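Local coordinates for glycoside hydrolase family 88 protein (Bacteroides vulgatus, PDB 4Q88) that is of unknown detailed function but probably acts as a hydrolase on glycosidic bonds, in the manner of its family, at residues Q25-Q28 against S29-P33; Q34-F38 against W39-V43; I65-A68 against D69-W73. All coordinates share one frame; numbering follows the deposited sequence. Where two conformers were deposited one is given.

Contact 1: residues Q25-Q28 against S29-P33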
loop_
_atom_site.group_PDB
_atom_site.type_symbol
_atom_site.label_atom_id
_atom_site.label_comp_id
_atom_site.label_asym_id
_atom_site.label_seq_id
_atom_site.Cartn_x
_atom_site.Cartn_y
_atom_site.Cartn_z
ATOM N N GLN A 25 -16.667 -5.223 9.385
ATOM C CA GLN A 25 -18.112 -5.433 9.260
ATOM C C GLN A 25 -18.856 -4.169 8.948
ATOM O O GLN A 25 -19.760 -4.195 8.129
ATOM C CB GLN A 25 -18.680 -6.120 10.476
ATOM C CG GLN A 25 -18.242 -7.561 10.442
ATOM C CD GLN A 25 -18.511 -8.314 11.709
ATOM O OE1 GLN A 25 -19.279 -7.872 12.569
ATOM N NE2 GLN A 25 -17.866 -9.477 11.838
ATOM N N ARG A 26 -18.447 -3.068 9.547
ATOM C CA ARG A 26 -19.056 -1.766 9.236
ATOM C C ARG A 26 -18.897 -1.473 7.768
ATOM O O ARG A 26 -19.868 -1.125 7.081
ATOM C CB ARG A 26 -18.436 -0.660 10.071
ATOM C CG ARG A 26 -19.079 0.722 9.856
ATOM C CD ARG A 26 -18.134 1.849 10.200
ATOM N NE ARG A 26 -18.425 3.091 9.480
ATOM C CZ ARG A 26 -17.807 3.512 8.362
ATOM N NH1 ARG A 26 -16.828 2.786 7.753
ATOM N NH2 ARG A 26 -18.183 4.687 7.832
ATOM N N TYR A 27 -17.676 -1.633 7.248
ATOM C CA TYR A 27 -17.445 -1.303 5.842
ATOM C C TYR A 27 -18.275 -2.201 4.895
ATOM O O TYR A 27 -18.954 -1.703 3.988
ATOM C CB TYR A 27 -15.935 -1.381 5.505
ATOM C CG TYR A 27 -15.691 -0.964 4.112
ATOM C CD1 TYR A 27 -15.561 0.378 3.795
ATOM C CD2 TYR A 27 -15.634 -1.886 3.096
ATOM C CE1 TYR A 27 -15.391 0.782 2.493
ATOM C CE2 TYR A 27 -15.464 -1.495 1.789
ATOM C CZ TYR A 27 -15.329 -0.157 1.500
ATOM O OH TYR A 27 -15.146 0.253 0.206
ATOM N N GLN A 28 -18.260 -3.521 5.129
ATOM C CA GLN A 28 -18.958 -4.440 4.238
ATOM C C GLN A 28 -20.479 -4.334 4.360
ATOM O O GLN A 28 -21.185 -4.564 3.377
ATOM C CB GLN A 28 -18.493 -5.892 4.444
ATOM C CG GLN A 28 -17.021 -6.067 4.087
ATOM C CD GLN A 28 -16.526 -7.491 4.105
ATOM O OE1 GLN A 28 -17.283 -8.437 4.313
ATOM N NE2 GLN A 28 -15.239 -7.656 3.828
ATOM N N SER A 29 -20.983 -3.954 5.537
ATOM C CA SER A 29 -22.433 -3.813 5.707
ATOM C C SER A 29 -22.909 -2.558 4.995
ATOM O O SER A 29 -24.018 -2.521 4.486
ATOM C CB SER A 29 -22.828 -3.767 7.195
ATOM O OG SER A 29 -22.401 -2.562 7.808
HETATM N N MSE A 30 -22.055 -1.538 4.944
HETATM C CA MSE A 30 -22.401 -0.249 4.351
HETATM C C MSE A 30 -22.193 -0.172 2.863
HETATM O O MSE A 30 -22.847 0.609 2.199
HETATM C CB MSE A 30 -21.545 0.870 4.935
HETATM C CG MSE A 30 -22.069 1.413 6.260
HETATM SE SE MSE A 30 -20.811 2.805 6.876
HETATM C CE MSE A 30 -21.005 4.146 5.439
ATOM N N HIS A 31 -21.278 -0.968 2.316
ATOM C CA HIS A 31 -20.897 -0.860 0.918
ATOM C C HIS A 31 -21.017 -2.198 0.197
ATOM O O HIS A 31 -20.427 -3.187 0.607
ATOM C CB HIS A 31 -19.431 -0.367 0.828
ATOM C CG HIS A 31 -19.201 0.946 1.497
ATOM N ND1 HIS A 31 -19.428 2.146 0.861
ATOM C CD2 HIS A 31 -18.819 1.256 2.759
ATOM C CE1 HIS A 31 -19.169 3.141 1.693
ATOM N NE2 HIS A 31 -18.797 2.626 2.850
ATOM N N LYS A 32 -21.764 -2.215 -0.904
ATOM C CA LYS A 32 -21.885 -3.412 -1.712
ATOM C C LYS A 32 -20.566 -3.689 -2.403
ATOM O O LYS A 32 -19.850 -2.762 -2.743
ATOM C CB LYS A 32 -23.001 -3.245 -2.753
ATOM C CG LYS A 32 -22.669 -2.265 -3.869
ATOM C CD LYS A 32 -23.861 -2.064 -4.798
ATOM C CE LYS A 32 -23.555 -1.023 -5.859
ATOM N NZ LYS A 32 -24.250 -1.390 -7.123
ATOM N N PRO A 33 -20.254 -4.969 -2.629
ATOM C CA PRO A 33 -18.982 -5.276 -3.280
ATOM C C PRO A 33 -18.934 -5.000 -4.761
ATOM O O PRO A 33 -17.846 -4.977 -5.329
ATOM C CB PRO A 33 -18.786 -6.763 -3.010
ATOM C CG PRO A 33 -20.138 -7.299 -2.698
ATOM C CD PRO A 33 -20.915 -6.177 -2.096
HETATM O O HOH W 1 -16.925 -2.044 -1.601
#

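Contact 2: residues Q34-F38 against W39-V43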
loop_
_atom_site.group_PDB
_atom_site.type_symbol
_atom_site.label_atom_id
_atom_site.label_comp_id
_atom_site.label_asym_id
_atom_site.label_seq_id
_atom_site.Cartn_x
_atom_site.Cartn_y
_atom_site.Cartn_z
ATOM N N GLN A 34 -20.102 -4.778 -5.382
ATOM C CA GLN A 34 -20.200 -4.541 -6.818
ATOM C C GLN A 34 -19.888 -3.086 -7.161
ATOM O O GLN A 34 -20.752 -2.296 -7.534
ATOM C CB GLN A 34 -21.600 -4.945 -7.342
ATOM C CG GLN A 34 -21.879 -6.421 -7.242
ATOM C CD GLN A 34 -22.362 -6.871 -5.870
ATOM O OE1 GLN A 34 -22.762 -6.082 -5.068
ATOM N NE2 GLN A 34 -22.292 -8.148 -5.608
ATOM N N VAL A 35 -18.598 -2.775 -7.085
ATOM C CA VAL A 35 -18.027 -1.517 -7.482
ATOM C C VAL A 35 -16.739 -1.793 -8.295
ATOM O O VAL A 35 -16.174 -2.913 -8.316
ATOM C CB VAL A 35 -17.723 -0.626 -6.272
ATOM C CG1 VAL A 35 -19.025 -0.079 -5.666
ATOM C CG2 VAL A 35 -16.854 -1.373 -5.251
ATOM N N ARG A 36 -16.286 -0.768 -8.989
ATOM C CA ARG A 36 -15.227 -0.927 -9.964
ATOM C C ARG A 36 -13.881 -1.392 -9.320
ATOM O O ARG A 36 -13.673 -1.215 -8.119
ATOM C CB ARG A 36 -15.005 0.386 -10.713
ATOM C CG ARG A 36 -14.549 1.551 -9.893
ATOM C CD ARG A 36 -14.266 2.774 -10.766
ATOM N NE ARG A 36 -13.882 3.881 -9.952
ATOM C CZ ARG A 36 -13.488 5.080 -10.398
ATOM N NH1 ARG A 36 -13.368 5.339 -11.677
ATOM N NH2 ARG A 36 -13.187 6.017 -9.531
ATOM N N SER A 37 -12.999 -1.948 -10.146
ATOM C CA SER A 37 -11.766 -2.562 -9.670
ATOM C C SER A 37 -10.614 -1.540 -9.601
ATOM O O SER A 37 -9.489 -1.940 -9.558
ATOM C CB SER A 37 -11.360 -3.754 -10.541
ATOM O OG SER A 37 -11.309 -3.405 -11.922
ATOM N N PHE A 38 -10.911 -0.244 -9.597
ATOM C CA PHE A 38 -9.915 0.815 -9.545
ATOM C C PHE A 38 -9.198 0.862 -8.219
ATOM O O PHE A 38 -9.650 0.238 -7.266
ATOM C CB PHE A 38 -10.642 2.132 -9.764
ATOM C CG PHE A 38 -9.759 3.312 -10.150
ATOM C CD1 PHE A 38 -8.782 3.215 -11.124
ATOM C CD2 PHE A 38 -10.055 4.554 -9.653
ATOM C CE1 PHE A 38 -8.059 4.328 -11.549
ATOM C CE2 PHE A 38 -9.331 5.671 -10.044
ATOM C CZ PHE A 38 -8.341 5.562 -11.011
ATOM N N TRP A 39 -8.081 1.594 -8.142
ATOM C CA TRP A 39 -7.128 1.434 -7.016
ATOM C C TRP A 39 -7.720 1.574 -5.598
ATOM O O TRP A 39 -7.309 0.883 -4.690
ATOM C CB TRP A 39 -5.942 2.409 -7.161
ATOM C CG TRP A 39 -6.343 3.811 -6.825
ATOM C CD1 TRP A 39 -6.909 4.727 -7.658
ATOM C CD2 TRP A 39 -6.245 4.436 -5.552
ATOM N NE1 TRP A 39 -7.186 5.900 -6.976
ATOM C CE2 TRP A 39 -6.768 5.746 -5.681
ATOM C CE3 TRP A 39 -5.713 4.045 -4.328
ATOM C CZ2 TRP A 39 -6.822 6.627 -4.599
ATOM C CZ3 TRP A 39 -5.785 4.913 -3.261
ATOM C CH2 TRP A 39 -6.294 6.199 -3.413
ATOM N N ASP A 40 -8.628 2.521 -5.408
ATOM C CA ASP A 40 -9.101 2.802 -4.060
ATOM C C ASP A 40 -9.892 1.625 -3.493
ATOM O O ASP A 40 -9.638 1.191 -2.349
ATOM C CB ASP A 40 -9.850 4.147 -3.997
ATOM C CG ASP A 40 -11.046 4.233 -4.940
ATOM O OD1 ASP A 40 -11.169 3.526 -5.981
ATOM O OD2 ASP A 40 -11.903 5.054 -4.593
ATOM N N ASN A 41 -10.807 1.058 -4.291
ATOM C CA ASN A 41 -11.448 -0.188 -3.897
ATOM C C ASN A 41 -10.470 -1.342 -3.809
ATOM O O ASN A 41 -10.525 -2.159 -2.884
ATOM C CB ASN A 41 -12.565 -0.536 -4.878
ATOM C CG ASN A 41 -13.684 0.479 -4.853
ATOM O OD1 ASN A 41 -14.065 0.965 -3.791
ATOM N ND2 ASN A 41 -14.291 0.729 -6.005
ATOM N N ALA A 42 -9.546 -1.410 -4.769
ATOM C CA ALA A 42 -8.621 -2.503 -4.804
ATOM C C ALA A 42 -7.689 -2.513 -3.586
ATOM O O ALA A 42 -7.327 -3.576 -3.112
ATOM C CB ALA A 42 -7.773 -2.469 -6.082
ATOM N N VAL A 43 -7.302 -1.335 -3.094
ATOM C CA VAL A 43 -6.464 -1.277 -1.857
ATOM C C VAL A 43 -7.293 -1.792 -0.650
ATOM O O VAL A 43 -6.785 -2.520 0.162
ATOM C CB VAL A 43 -5.891 0.124 -1.602
ATOM C CG1 VAL A 43 -5.243 0.227 -0.202
ATOM C CG2 VAL A 43 -4.861 0.409 -2.678
HETATM O O HOH W 2 -13.542 3.901 -7.128
#

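Contact 3: residues I65-A68 against D69-W73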
loop_
_atom_site.group_PDB
_atom_site.type_symbol
_atom_site.label_atom_id
_atom_site.label_comp_id
_atom_site.label_asym_id
_atom_site.label_seq_id
_atom_site.Cartn_x
_atom_site.Cartn_y
_atom_site.Cartn_z
ATOM N N ILE A 65 -14.554 -12.103 -3.472
ATOM C CA ILE A 65 -14.901 -12.909 -4.638
ATOM C C ILE A 65 -16.018 -12.210 -5.403
ATOM O O ILE A 65 -15.979 -12.127 -6.620
ATOM C CB ILE A 65 -15.354 -14.335 -4.235
ATOM C CG1 ILE A 65 -14.175 -15.129 -3.676
ATOM C CG2 ILE A 65 -16.028 -15.063 -5.408
ATOM C CD1 ILE A 65 -14.554 -16.393 -2.932
ATOM N N ASP A 66 -16.992 -11.672 -4.687
ATOM C CA ASP A 66 -18.143 -11.015 -5.336
ATOM C C ASP A 66 -17.663 -9.777 -6.074
ATOM O O ASP A 66 -18.159 -9.439 -7.150
ATOM C CB ASP A 66 -19.219 -10.641 -4.300
ATOM C CG ASP A 66 -20.000 -11.830 -3.784
ATOM O OD1 ASP A 66 -19.786 -12.971 -4.263
ATOM O OD2 ASP A 66 -20.757 -11.628 -2.794
ATOM N N TRP A 67 -16.695 -9.068 -5.496
ATOM C CA TRP A 67 -16.105 -7.919 -6.217
ATOM C C TRP A 67 -15.320 -8.330 -7.445
ATOM O O TRP A 67 -15.472 -7.706 -8.499
ATOM C CB TRP A 67 -15.202 -7.130 -5.272
ATOM C CG TRP A 67 -14.340 -6.044 -5.850
ATOM C CD1 TRP A 67 -14.729 -4.787 -6.210
ATOM C CD2 TRP A 67 -12.923 -6.079 -5.967
ATOM N NE1 TRP A 67 -13.635 -4.025 -6.566
ATOM C CE2 TRP A 67 -12.505 -4.803 -6.442
ATOM C CE3 TRP A 67 -11.958 -7.065 -5.746
ATOM C CZ2 TRP A 67 -11.154 -4.496 -6.664
ATOM C CZ3 TRP A 67 -10.624 -6.758 -5.970
ATOM C CH2 TRP A 67 -10.239 -5.481 -6.443
ATOM N N ALA A 68 -14.515 -9.397 -7.340
ATOM C CA ALA A 68 -13.764 -9.857 -8.480
ATOM C C ALA A 68 -14.690 -10.355 -9.610
ATOM O O ALA A 68 -14.453 -10.078 -10.776
ATOM C CB ALA A 68 -12.802 -10.935 -8.095
ATOM N N ASP A 69 -15.698 -11.124 -9.231
ATOM C CA ASP A 69 -16.723 -11.629 -10.190
ATOM C C ASP A 69 -17.398 -10.451 -10.939
ATOM O O ASP A 69 -17.475 -10.458 -12.160
ATOM C CB ASP A 69 -17.778 -12.460 -9.418
ATOM C CG ASP A 69 -17.372 -13.889 -9.194
ATOM O OD1 ASP A 69 -16.494 -14.413 -9.933
ATOM O OD2 ASP A 69 -17.955 -14.530 -8.266
ATOM N N TYR A 70 -17.852 -9.439 -10.202
ATOM C CA TYR A 70 -18.479 -8.249 -10.753
ATOM C C TYR A 70 -17.572 -7.548 -11.785
ATOM O O TYR A 70 -18.027 -7.046 -12.822
ATOM C CB TYR A 70 -18.853 -7.254 -9.637
ATOM C CG TYR A 70 -19.388 -5.944 -10.173
ATOM C CD1 TYR A 70 -20.605 -5.897 -10.841
ATOM C CD2 TYR A 70 -18.674 -4.769 -10.043
ATOM C CE1 TYR A 70 -21.090 -4.692 -11.341
ATOM C CE2 TYR A 70 -19.145 -3.566 -10.538
ATOM C CZ TYR A 70 -20.356 -3.543 -11.184
ATOM O OH TYR A 70 -20.801 -2.339 -11.662
ATOM N N ASN A 71 -16.273 -7.493 -11.496
ATOM C CA ASN A 71 -15.293 -6.894 -12.424
ATOM C C ASN A 71 -14.726 -7.854 -13.468
ATOM O O ASN A 71 -13.807 -7.517 -14.238
ATOM C CB ASN A 71 -14.191 -6.187 -11.593
ATOM C CG ASN A 71 -14.722 -4.984 -10.865
ATOM O OD1 ASN A 71 -15.044 -3.976 -11.484
ATOM N ND2 ASN A 71 -14.856 -5.084 -9.535
ATOM N N GLN A 72 -15.295 -9.056 -13.515
ATOM C CA GLN A 72 -14.893 -10.082 -14.469
ATOM C C GLN A 72 -13.422 -10.409 -14.390
ATOM O O GLN A 72 -12.794 -10.764 -15.391
ATOM C CB GLN A 72 -15.265 -9.682 -15.898
ATOM C CG GLN A 72 -16.710 -9.276 -16.056
ATOM C CD GLN A 72 -17.033 -9.006 -17.513
ATOM O OE1 GLN A 72 -16.473 -8.103 -18.138
ATOM N NE2 GLN A 72 -17.889 -9.820 -18.065
ATOM N N TRP A 73 -12.858 -10.281 -13.187
ATOM C CA TRP A 73 -11.453 -10.559 -12.984
ATOM C C TRP A 73 -10.549 -9.747 -13.903
ATOM O O TRP A 73 -9.505 -10.222 -14.366
ATOM C CB TRP A 73 -11.187 -12.075 -13.099
ATOM C CG TRP A 73 -12.063 -12.835 -12.198
ATOM C CD1 TRP A 73 -13.371 -13.230 -12.455
ATOM C CD2 TRP A 73 -11.760 -13.290 -10.868
ATOM N NE1 TRP A 73 -13.904 -13.835 -11.335
ATOM C CE2 TRP A 73 -12.926 -13.943 -10.373
ATOM C CE3 TRP A 73 -10.599 -13.240 -10.048
ATOM C CZ2 TRP A 73 -12.978 -14.534 -9.096
ATOM C CZ3 TRP A 73 -10.656 -13.830 -8.779
ATOM C CH2 TRP A 73 -11.823 -14.480 -8.318
HETATM O O HOH W 3 -19.980 -13.855 -6.746
#

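Contact 1: residues Q25-Q28 against S29-P33
Tyr27 has CG anti to the backbone N (chi1 -176°), which brings the ring's end to His31, although its CB points away from 29-33. In His31 CG is anti to the carbonyl carbon (chi1 -58°), which turns the imidazole back over that phenol. The two rings form an offset stack, with centroids 4.5 Å apart and planes at 24°. His31 CD2 does the touching. It sits over one face of the phenol, near the rim, 3.5 Å from Tyr27 CE1. Tyr27 O lies in the plane of the imidazole, at its edge, 3.2 Å from His31 CD2. The same oxygen accepts a hydrogen bond from His31 N at 3.0 Å and a weak one from Met30 N. Backbone and ring of His31 are thus both held against Tyr27.

Arg26 and Met30, a selenomethionine, pair one step earlier. In the conformer described, SE lies over a face of the guanidinium, 3.4 Å from Arg26 CZ. Arg26 O accepts from Met30 N at 3.1 Å. In the Ser29 conformer described, OG donates to Arg26 O at 3.0 Å, from the same face of the carbonyl plane as Met30 N.

Two tyrosines of the next helices take up polar atoms: Gln28 NE2 bonds to Tyr44 OH and His31 O to Tyr63 OH. Water 1 donates to Lys32 O and makes a weak link to Tyr27 OH.

This is the C-terminal end of helix 13-30, where i to i+4 bonds run out at His31. The mostly helical fold is consistent with the (alpha/alpha)6 barrel of six helical hairpins of family 88.

Contact 2: residues Q34-F38 against W39-V43
Phe38 and Trp39 meet at the start of helix 39-55, where Phe38 holds the N-cap position. Their rings make the aromatic contact. The edge of Trp39 points at the face of Phe38 in a T-shaped (edge-to-face) pair, with planes at 67°. Trp39 CD1 is the touching atom, 3.5 Å from Phe38 CE2. Phe38 CG is anti to the backbone N (chi1 -163°), and this places the ring between Trp39 and Arg36. Phe38 CD2 lies over the centre of one guanidinium face. The Phe38 ring also meets Trp100. With an alanine in place of Phe38, the Trp39 edge and the Arg36 guanidinium face would probably lose their cover, and a gap would be likely beside Trp100. Further along the loop, Val35 CG2 packs on the amide of Asn41, 3.4 Å from Asn41 ND2.

Hydrogen bonds tie the loop to the first turn. Ala42 N donates to Phe38 O at 3.0 Å and closes that turn. Asn41 ND2 donates to Arg36 O at 2.9 Å, with the acceptor near the amide plane. Asn41 OD1 is taken up by Asn341, which limits rotation of the amide.

The charged groups of Arg36 and Asp40 do not touch directly. Arg36 NH1 forms its salt bridge with Glu90. Water 2 joins the two side chains instead: it accepts from Arg36 NE at 2.8 Å, in the guanidinium plane, and donates to Asp40 OD1 at 2.7 Å.

Contact 3: residues I65-A68 against D69-W73
Trp67 and Asn71 are joined by two hydrogen bonds to one oxygen. Asn71 N reaches Trp67 O at 3.1 Å, and Asn71 ND2 reaches it at 2.9 Å from the opposite face of the carbonyl plane. Asn71 ND2 also lies over one face of the indole, 3.3 Å from Trp67 CD1, with the amide turned 72° from the ring. The same ND2 donates to Val35 O, which helps set the amide.

Two further backbone bonds end helix 58-70 in a Schellman motif. Trp73 N donates to Ala68 O at 2.9 Å, and Gln72 N donates to Asp69 O. Gln72 is the C-prime residue, with positive phi.

The reversal folds Trp73 back on the helix. Its CG is anti to the carbonyl carbon (chi1 -54°), which lays the indole over Ala68. Ala68 CB makes a CH-pi contact, 3.5 Å from the centroid of the Trp73 six-membered ring and 3° off its normal.

The polar contacts lie at Asp69 and Asp66. Trp73 NE1 donates to Asp69 OD1 at 3.0 Å, on the anti side of the carboxylate. Water 3 donates to both Asp69 OD2 and Asp66 OD1, each at 2.6 Å. Asp66 OD1 also accepts from Gln62 NE2.

How the contacts relate
The contacts follow one another along the chain; none nests in or crosses another. Contact 1 ends helix 13-30. Contact 2 closes the loop that follows and starts helix 39-55. Contact 3 ends helix 58-70. The loop at 34-38 lies against the end of helix 58-70. There Arg36 O is 3.2 Å from Trp67 NE1, a probable hydrogen bond. Contact 1 reaches contact 3 through Pro33, whose CG packs on Asp66 CB. It comes near contact 2 where Tyr27 OH packs 4.2 Å from Asn41 OD1. Together they join three successive helices on the same side of the chain's centre.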